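Local coordinates for PbSGBP-B lipoprotein (Prevotella bryantii B14, PDB 6D2Y) that probably binds polysaccharide at the cell surface as a lipoprotein of a polysaccharide utilization locus, and carries a bound magnesium ion, at residues A[146-151]-A[186-191]. Numbering follows the deposited sequence.
Sequences GEEVTI and KITFTM
V149 and F189 sit side by side as a hydrogen-bonded pair of antiparallel strands, 148-154 and 186-190. These are the central strands of a four-stranded sheet in the IPT/TIG domain, an immunoglobulin-like sandwich of the E-set clan. V149 N donates to F189 O at 2.8 Å, and F189 N returns a bond to V149 O. Two residues along, I151 and I187 repeat the two-bond pairing.

F189 shares the buried face with V149, I151 and I187. F189 CG lies between the backbone N and the carbonyl carbon (chi1 69°), swinging the ring toward V149. From CB and CG the ring runs alongside V149: F189 CD1 sits 3.7 Å from V149 O. F189 CE1 meets V149 CB and CG1, and I151 CD1 at 3.9 Å. At the tip, F189 CZ is 3.6 Å from V149 CB. That CB stands over one ring face, offset toward the rim, in a CH-pi contact. M138 of strand 134-138 packs on V149 and I151.

On the other face T150 CG2 touches T188 OG1, and E148 lays its CG against T188 CG2. Beyond the strands, G146 N bonds to O of selenomethionine M191, whose N donates to E147 O at 3.1 Å, nearly straight at 175°.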
loop_
_atom_site.group_PDB
_atom_site.type_symbol
_atom_site.label_atom_id
_atom_site.label_comp_id
_atom_site.label_asym_id
_atom_site.label_seq_id
_atom_site.Cartn_x
_atom_site.Cartn_y
_atom_site.Cartn_z
ATOM N N GLY A 146 6.293 -3.199 21.592
ATOM C CA GLY A 146 6.616 -1.924 22.188
ATOM C C GLY A 146 6.838 -0.800 21.197
ATOM O O GLY A 146 6.822 0.371 21.594
ATOM N N GLU A 147 7.045 -1.121 19.923
ATOM C CA GLU A 147 7.268 -0.103 18.909
ATOM C C GLU A 147 5.964 0.604 18.559
ATOM O O GLU A 147 4.874 0.031 18.656
ATOM C CB GLU A 147 7.872 -0.720 17.647
ATOM C CG GLU A 147 9.388 -0.628 17.574
ATOM C CD GLU A 147 10.010 -1.799 16.835
ATOM O OE1 GLU A 147 11.178 -2.136 17.128
ATOM O OE2 GLU A 147 9.335 -2.380 15.960
ATOM N N GLU A 148 6.085 1.863 18.145
ATOM C CA GLU A 148 4.929 2.639 17.718
ATOM C C GLU A 148 4.583 2.272 16.280
ATOM O O GLU A 148 5.420 2.405 15.381
ATOM C CB GLU A 148 5.210 4.135 17.838
ATOM C CG GLU A 148 3.967 4.999 17.726
ATOM C CD GLU A 148 4.292 6.463 17.502
ATOM O OE1 GLU A 148 4.741 6.806 16.388
ATOM O OE2 GLU A 148 4.098 7.268 18.438
ATOM N N VAL A 149 3.353 1.814 16.064
ATOM C CA VAL A 149 2.889 1.370 14.757
ATOM C C VAL A 149 1.774 2.297 14.298
ATOM O O VAL A 149 0.900 2.669 15.087
ATOM C CB VAL A 149 2.399 -0.092 14.795
ATOM C CG1 VAL A 149 2.122 -0.598 13.390
ATOM C CG2 VAL A 149 3.416 -0.976 15.498
ATOM N N THR A 150 1.809 2.669 13.021
ATOM C CA THR A 150 0.771 3.486 12.409
ATOM C C THR A 150 0.202 2.757 11.201
ATOM O O THR A 150 0.957 2.226 10.379
ATOM C CB THR A 150 1.310 4.858 11.991
ATOM O OG1 THR A 150 2.326 4.692 10.995
ATOM C CG2 THR A 150 1.892 5.595 13.189
ATOM N N ILE A 151 -1.124 2.728 11.101
ATOM C CA ILE A 151 -1.825 2.134 9.968
ATOM C C ILE A 151 -2.472 3.267 9.185
ATOM O O ILE A 151 -3.276 4.031 9.733
ATOM C CB ILE A 151 -2.868 1.102 10.423
ATOM C CG1 ILE A 151 -2.195 -0.234 10.728
ATOM C CG2 ILE A 151 -3.931 0.904 9.352
ATOM C CD1 ILE A 151 -3.060 -1.182 11.520
ATOM N N LYS A 186 -5.225 7.869 9.775
ATOM C CA LYS A 186 -4.154 7.147 10.444
ATOM C C LYS A 186 -4.610 6.659 11.809
ATOM O O LYS A 186 -5.255 7.395 12.561
ATOM C CB LYS A 186 -2.896 8.019 10.598
ATOM C CG LYS A 186 -2.354 8.576 9.284
ATOM C CD LYS A 186 -0.856 8.842 9.353
ATOM C CE LYS A 186 -0.291 9.165 7.974
ATOM N NZ LYS A 186 0.499 8.037 7.398
ATOM N N ILE A 187 -4.266 5.410 12.117
ATOM C CA ILE A 187 -4.452 4.816 13.436
ATOM C C ILE A 187 -3.074 4.535 14.013
ATOM O O ILE A 187 -2.230 3.932 13.342
ATOM C CB ILE A 187 -5.283 3.523 13.366
ATOM C CG1 ILE A 187 -6.671 3.795 12.790
ATOM C CG2 ILE A 187 -5.382 2.879 14.742
ATOM C CD1 ILE A 187 -7.434 2.534 12.442
ATOM N N THR A 188 -2.844 4.961 15.252
ATOM C CA THR A 188 -1.553 4.796 15.906
ATOM C C THR A 188 -1.727 3.961 17.167
ATOM O O THR A 188 -2.600 4.253 17.992
ATOM C CB THR A 188 -0.935 6.152 16.251
ATOM O OG1 THR A 188 -0.900 6.973 15.078
ATOM C CG2 THR A 188 0.481 5.972 16.770
ATOM N N PHE A 189 -0.897 2.929 17.316
ATOM C CA PHE A 189 -0.972 2.069 18.487
ATOM C C PHE A 189 0.415 1.548 18.833
ATOM O O PHE A 189 1.332 1.560 18.008
ATOM C CB PHE A 189 -1.947 0.901 18.275
ATOM C CG PHE A 189 -1.479 -0.122 17.269
ATOM C CD1 PHE A 189 -1.668 0.082 15.910
ATOM C CD2 PHE A 189 -0.859 -1.291 17.684
ATOM C CE1 PHE A 189 -1.246 -0.860 14.985
ATOM C CE2 PHE A 189 -0.431 -2.236 16.763
ATOM C CZ PHE A 189 -0.626 -2.020 15.413
ATOM N N THR A 190 0.557 1.095 20.076
ATOM C CA THR A 190 1.787 0.481 20.557
ATOM C C THR A 190 1.636 -1.034 20.479
ATOM O O THR A 190 0.737 -1.605 21.107
ATOM C CB THR A 190 2.099 0.925 21.988
ATOM O OG1 THR A 190 2.228 2.351 22.037
ATOM C CG2 THR A 190 3.403 0.304 22.463
HETATM N N MSE A 191 2.514 -1.676 19.711
HETATM C CA MSE A 191 2.437 -3.109 19.417
HETATM C C MSE A 191 2.491 -3.961 20.685
HETATM O O MSE A 191 3.495 -3.952 21.391
HETATM C CB MSE A 191 3.577 -3.496 18.477
HETATM C CG MSE A 191 3.789 -4.986 18.250
HETATM SE SE MSE A 191 2.175 -5.843 17.594
HETATM C CE MSE A 191 2.014 -4.923 15.886
#